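Local structure of uncharacterized protein (Borrelia turicatae, 5VJ4) at residues D208-R220 and V279-E291. The protein is of unknown function but is probably a surface lipoprotein of a relapsing fever spirochete, thought to bind lipid, and is differentially regulated between tick and mammal. Sequence-based numbering, arbitrary orientation.
With SO4 (sulfate ion), chain D.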
loop_
_atom_site.group_PDB
_atom_site.type_symbol
_atom_site.label_atom_id
_atom_site.label_comp_id
_atom_site.label_asym_id
_atom_site.label_seq_id
_atom_site.Cartn_x
_atom_site.Cartn_y
_atom_site.Cartn_z
ATOM N N ASP A 208 25.355 4.042 8.646
ATOM C CA ASP A 208 25.481 2.598 8.407
ATOM C C ASP A 208 24.243 2.028 7.727
ATOM O O ASP A 208 24.361 1.303 6.729
ATOM C CB ASP A 208 25.717 1.825 9.692
ATOM C CG ASP A 208 26.842 2.378 10.503
ATOM O OD1 ASP A 208 27.991 2.354 9.999
ATOM O OD2 ASP A 208 26.564 2.823 11.643
ATOM N N ARG A 209 23.068 2.363 8.265
ATOM C CA ARG A 209 21.826 1.938 7.651
ATOM C C ARG A 209 21.608 2.508 6.256
ATOM O O ARG A 209 21.173 1.780 5.365
ATOM C CB ARG A 209 20.614 2.215 8.542
ATOM C CG ARG A 209 19.283 1.762 7.944
ATOM C CD ARG A 209 19.223 0.269 7.680
ATOM N NE ARG A 209 17.870 -0.144 7.328
ATOM C CZ ARG A 209 17.576 -1.279 6.699
ATOM N NH1 ARG A 209 18.529 -2.133 6.319
ATOM N NH2 ARG A 209 16.311 -1.548 6.433
ATOM N N PHE A 210 21.900 3.789 6.062
ATOM C CA PHE A 210 21.686 4.389 4.756
ATOM C C PHE A 210 22.481 3.622 3.699
ATOM O O PHE A 210 21.948 3.248 2.653
ATOM C CB PHE A 210 22.028 5.886 4.717
ATOM C CG PHE A 210 22.007 6.439 3.334
ATOM C CD1 PHE A 210 23.096 6.241 2.468
ATOM C CD2 PHE A 210 20.874 7.121 2.852
ATOM C CE1 PHE A 210 23.053 6.722 1.157
ATOM C CE2 PHE A 210 20.828 7.607 1.526
ATOM C CZ PHE A 210 21.921 7.407 0.677
ATOM N N ALA A 211 23.757 3.379 3.970
ATOM C CA ALA A 211 24.595 2.690 2.976
ATOM C C ALA A 211 24.197 1.239 2.807
ATOM O O ALA A 211 24.296 0.704 1.716
ATOM C CB ALA A 211 26.061 2.798 3.335
ATOM N N GLN A 212 23.731 0.627 3.895
ATOM C CA GLN A 212 23.320 -0.781 3.930
ATOM C C GLN A 212 22.090 -0.981 3.081
ATOM O O GLN A 212 22.032 -1.938 2.313
ATOM C CB GLN A 212 22.988 -1.164 5.375
ATOM C CG GLN A 212 22.921 -2.634 5.708
ATOM C CD GLN A 212 22.599 -2.848 7.177
ATOM O OE1 GLN A 212 21.445 -2.663 7.619
ATOM N NE2 GLN A 212 23.621 -3.240 7.954
ATOM N N ALA A 213 21.146 -0.039 3.217
ATOM C CA ALA A 213 19.819 -0.137 2.659
ATOM C C ALA A 213 19.712 0.320 1.225
ATOM O O ALA A 213 18.885 -0.178 0.448
ATOM C CB ALA A 213 18.842 0.643 3.517
ATOM N N VAL A 214 20.535 1.285 0.871
ATOM C CA VAL A 214 20.417 1.887 -0.435
ATOM C C VAL A 214 20.912 0.935 -1.539
ATOM O O VAL A 214 20.450 1.003 -2.668
ATOM C CB VAL A 214 21.097 3.275 -0.439
ATOM C CG1 VAL A 214 22.602 3.193 -0.688
ATOM C CG2 VAL A 214 20.429 4.178 -1.430
ATOM N N VAL A 215 21.839 0.039 -1.216
ATOM C CA VAL A 215 22.349 -0.874 -2.241
ATOM C C VAL A 215 21.423 -2.058 -2.506
ATOM O O VAL A 215 21.617 -2.761 -3.486
ATOM C CB VAL A 215 23.780 -1.381 -1.990
ATOM C CG1 VAL A 215 24.803 -0.259 -2.197
ATOM C CG2 VAL A 215 23.879 -2.037 -0.630
ATOM N N TYR A 216 20.428 -2.267 -1.646
ATOM C CA TYR A 216 19.386 -3.237 -1.908
ATOM C C TYR A 216 18.767 -3.059 -3.298
ATOM O O TYR A 216 18.171 -4.004 -3.839
ATOM C CB TYR A 216 18.258 -3.174 -0.862
ATOM C CG TYR A 216 18.616 -3.567 0.562
ATOM C CD1 TYR A 216 19.655 -4.464 0.842
ATOM C CD2 TYR A 216 17.879 -3.075 1.640
ATOM C CE1 TYR A 216 19.946 -4.839 2.145
ATOM C CE2 TYR A 216 18.178 -3.436 2.955
ATOM C CZ TYR A 216 19.215 -4.302 3.198
ATOM O OH TYR A 216 19.519 -4.643 4.482
ATOM N N TYR A 217 18.906 -1.859 -3.868
ATOM C CA TYR A 217 18.153 -1.507 -5.072
ATOM C C TYR A 217 18.941 -1.764 -6.349
ATOM O O TYR A 217 18.358 -1.846 -7.422
ATOM C CB TYR A 217 17.569 -0.067 -4.977
ATOM C CG TYR A 217 16.321 -0.023 -4.096
ATOM C CD1 TYR A 217 16.426 0.184 -2.725
ATOM C CD2 TYR A 217 15.038 -0.247 -4.627
ATOM C CE1 TYR A 217 15.297 0.180 -1.902
ATOM C CE2 TYR A 217 13.900 -0.268 -3.808
ATOM C CZ TYR A 217 14.034 -0.055 -2.443
ATOM O OH TYR A 217 12.923 -0.057 -1.614
ATOM N N ALA A 218 20.262 -1.903 -6.234
ATOM C CA ALA A 218 21.107 -2.142 -7.401
ATOM C C ALA A 218 20.686 -3.408 -8.180
ATOM O O ALA A 218 20.372 -3.297 -9.381
ATOM C CB ALA A 218 22.556 -2.170 -7.010
ATOM N N PRO A 219 20.600 -4.592 -7.497
ATOM C CA PRO A 219 20.037 -5.759 -8.142
ATOM C C PRO A 219 18.702 -5.488 -8.827
ATOM O O PRO A 219 18.456 -6.015 -9.927
ATOM C CB PRO A 219 19.769 -6.687 -6.972
ATOM C CG PRO A 219 20.821 -6.366 -5.999
ATOM C CD PRO A 219 20.910 -4.891 -6.086
ATOM N N ARG A 220 17.859 -4.677 -8.176
ATOM C CA ARG A 220 16.503 -4.487 -8.624
ATOM C C ARG A 220 16.466 -3.739 -9.950
ATOM O O ARG A 220 15.615 -4.031 -10.800
ATOM C CB ARG A 220 15.634 -3.853 -7.535
ATOM C CG ARG A 220 15.660 -4.633 -6.222
ATOM C CD ARG A 220 14.921 -3.917 -5.089
ATOM N NE ARG A 220 14.751 -4.771 -3.927
ATOM C CZ ARG A 220 14.796 -4.361 -2.661
ATOM N NH1 ARG A 220 15.018 -3.096 -2.372
ATOM N NH2 ARG A 220 14.648 -5.232 -1.661
ATOM N N VAL A 279 8.862 -5.016 -2.007
ATOM C CA VAL A 279 10.291 -4.755 -1.788
ATOM C C VAL A 279 10.541 -3.961 -0.513
ATOM O O VAL A 279 11.495 -4.216 0.192
ATOM C CB VAL A 279 11.007 -4.117 -2.981
ATOM C CG1 VAL A 279 10.896 -5.029 -4.179
ATOM C CG2 VAL A 279 10.465 -2.753 -3.319
ATOM N N ARG A 280 9.656 -3.039 -0.181
ATOM C CA ARG A 280 9.859 -2.314 1.041
ATOM C C ARG A 280 9.774 -3.212 2.283
ATOM O O ARG A 280 10.566 -3.083 3.199
ATOM C CB ARG A 280 8.906 -1.164 1.128
ATOM C CG ARG A 280 9.268 -0.263 2.258
ATOM C CD ARG A 280 8.452 0.997 2.219
ATOM N NE ARG A 280 8.904 1.867 3.304
ATOM C CZ ARG A 280 8.355 1.888 4.513
ATOM N NH1 ARG A 280 8.836 2.711 5.422
ATOM N NH2 ARG A 280 7.321 1.094 4.811
HETATM N N MSE A 281 8.842 -4.149 2.293
HETATM C CA MSE A 281 8.749 -5.079 3.409
HETATM C C MSE A 281 10.004 -5.890 3.491
HETATM O O MSE A 281 10.384 -6.293 4.563
HETATM C CB MSE A 281 7.581 -5.987 3.179
HETATM C CG MSE A 281 7.572 -7.074 4.231
HETATM SE SE MSE A 281 6.370 -8.541 3.641
HETATM C CE MSE A 281 7.455 -9.591 2.401
ATOM N N ILE A 282 10.668 -6.105 2.365
ATOM C CA ILE A 282 11.907 -6.891 2.330
ATOM C C ILE A 282 13.075 -6.137 2.976
ATOM O O ILE A 282 13.816 -6.724 3.787
ATOM C CB ILE A 282 12.292 -7.315 0.880
ATOM C CG1 ILE A 282 11.210 -8.208 0.276
ATOM C CG2 ILE A 282 13.637 -8.033 0.836
ATOM C CD1 ILE A 282 11.556 -8.765 -1.085
ATOM N N ASP A 283 13.249 -4.860 2.595
ATOM C CA ASP A 283 14.266 -4.000 3.193
ATOM C C ASP A 283 14.039 -3.958 4.707
ATOM O O ASP A 283 14.975 -4.201 5.489
ATOM C CB ASP A 283 14.214 -2.570 2.629
ATOM C CG ASP A 283 14.391 -2.496 1.107
ATOM O OD1 ASP A 283 15.006 -3.419 0.486
ATOM O OD2 ASP A 283 13.914 -1.467 0.544
ATOM N N ILE A 284 12.795 -3.701 5.129
ATOM C CA ILE A 284 12.550 -3.546 6.549
ATOM C C ILE A 284 12.937 -4.823 7.281
ATOM O O ILE A 284 13.656 -4.766 8.266
ATOM C CB ILE A 284 11.096 -3.196 6.811
ATOM C CG1 ILE A 284 10.853 -1.731 6.465
ATOM C CG2 ILE A 284 10.739 -3.497 8.255
ATOM C CD1 ILE A 284 9.465 -1.422 5.916
ATOM N N TYR A 285 12.476 -5.962 6.763
ATOM C CA TYR A 285 12.744 -7.240 7.366
ATOM C C TYR A 285 14.245 -7.453 7.524
ATOM O O TYR A 285 14.710 -7.946 8.547
ATOM C CB TYR A 285 12.175 -8.362 6.515
ATOM C CG TYR A 285 12.553 -9.728 7.033
ATOM C CD1 TYR A 285 11.908 -10.272 8.143
ATOM C CD2 TYR A 285 13.584 -10.456 6.439
ATOM C CE1 TYR A 285 12.263 -11.510 8.642
ATOM C CE2 TYR A 285 13.964 -11.680 6.932
ATOM C CZ TYR A 285 13.293 -12.203 8.027
ATOM O OH TYR A 285 13.645 -13.433 8.500
ATOM N N ARG A 286 14.992 -7.097 6.498
ATOM C CA ARG A 286 16.424 -7.303 6.512
ATOM C C ARG A 286 17.106 -6.510 7.595
ATOM O O ARG A 286 18.058 -7.002 8.194
ATOM C CB ARG A 286 17.041 -6.930 5.185
ATOM C CG ARG A 286 16.708 -7.876 4.081
ATOM C CD ARG A 286 17.417 -7.432 2.837
ATOM N NE ARG A 286 17.141 -8.347 1.756
ATOM C CZ ARG A 286 17.138 -8.028 0.469
ATOM N NH1 ARG A 286 17.354 -6.776 0.071
ATOM N NH2 ARG A 286 16.859 -8.964 -0.428
ATOM N N GLY A 287 16.624 -5.291 7.827
ATOM C CA GLY A 287 17.148 -4.443 8.884
ATOM C C GLY A 287 16.952 -5.102 10.233
ATOM O O GLY A 287 17.874 -5.158 11.053
ATOM N N VAL A 288 15.758 -5.635 10.455
ATOM C CA VAL A 288 15.467 -6.258 11.731
ATOM C C VAL A 288 16.321 -7.495 11.915
ATOM O O VAL A 288 16.854 -7.730 12.986
ATOM C CB VAL A 288 14.011 -6.657 11.847
ATOM C CG1 VAL A 288 13.778 -7.235 13.228
ATOM C CG2 VAL A 288 13.121 -5.450 11.591
ATOM N N LYS A 289 16.448 -8.270 10.848
ATOM C CA LYS A 289 17.199 -9.488 10.899
ATOM C C LYS A 289 18.638 -9.142 11.200
ATOM O O LYS A 289 19.230 -9.782 12.052
ATOM C CB LYS A 289 17.085 -10.228 9.587
ATOM C CG LYS A 289 18.242 -11.176 9.305
ATOM C CD LYS A 289 17.999 -12.026 8.060
ATOM C CE LYS A 289 18.421 -13.477 8.297
ATOM N NZ LYS A 289 19.611 -13.923 7.530
ATOM N N ILE A 290 19.189 -8.131 10.527
ATOM C CA ILE A 290 20.603 -7.787 10.741
ATOM C C ILE A 290 20.844 -7.272 12.143
ATOM O O ILE A 290 21.807 -7.675 12.772
ATOM C CB ILE A 290 21.174 -6.866 9.670
ATOM C CG1 ILE A 290 21.266 -7.675 8.375
ATOM C CG2 ILE A 290 22.592 -6.498 9.994
ATOM C CD1 ILE A 290 21.638 -6.911 7.121
ATOM N N GLU A 291 19.942 -6.448 12.650
ATOM C CA GLU A 291 20.116 -5.921 13.991
ATOM C C GLU A 291 20.004 -6.972 15.056
ATOM O O GLU A 291 20.734 -6.934 16.036
ATOM C CB GLU A 291 19.179 -4.743 14.296
ATOM C CG GLU A 291 19.604 -3.467 13.588
ATOM C CD GLU A 291 21.106 -3.234 13.652
ATOM O OE1 GLU A 291 21.683 -3.424 14.750
ATOM O OE2 GLU A 291 21.701 -2.874 12.604
HETATM S S SO4 D . 22.094 3.111 11.978
HETATM O O1 SO4 D . 22.231 3.351 13.451
HETATM O O2 SO4 D . 22.230 1.653 11.723
HETATM O O3 SO4 D . 23.137 3.746 11.128
HETATM O O4 SO4 D . 20.768 3.664 11.592
#
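Asp-283, on helix 263-301, meets Arg-220 in a salt bridge at the middle of an all-helical fold. Helix 208-214 crosses 279-291 at a wide angle (132° between their directions); Arg-220 follows on helix 218-222. The contact is mostly polar. Arg-220 grips end-on: NH1 and NH2 both point at Asp-283 OD1, at 2.9 and 2.8 Å. That oxygen lies in the guanidinium plane, while the carboxylate is turned 39° against it. Val-279 CB sits over the centre of one guanidinium face. The Tyr-217 hydroxyl gives a weak bond to the other oxygen, Asp-283 OD2, from a ring steeply inclined to the carboxylate. The Arg-220 charge would probably favour the ionised form of this buried aspartate.

Arg-286 lies over one face of the Tyr-216 ring and Gln-212 O over the other; Asp-283 OD1 comes close to CD2. Arg-286 CD is 3.9 Å from the Tyr-216 ring centroid in a CH-pi contact. Its CZ makes a cation-pi contact over the same face, with the guanidinium steeply tilted to the ring. The guanidinium planes of Arg-220 and Arg-286 are nearly parallel, but the groups meet obliquely. Asp-245 of helix 243-256 pairs with both, which probably offsets their like charge.

Further along, Ile-290 packs against the Gln-212 amide. The Arg-209 chain, with CG anti to the backbone N (chi1 -179°), bends at chi2 and reaches the long helix. Gly-287 CA lies over one guanidinium face. Arg-209 NH1 also bonds Gln-212 OE1 on a lone pair. Arg-209 NH2 donates to Asp-283 O at 3.1 Å, from above the carbonyl plane, and that oxygen also accepts from Gly-287 N.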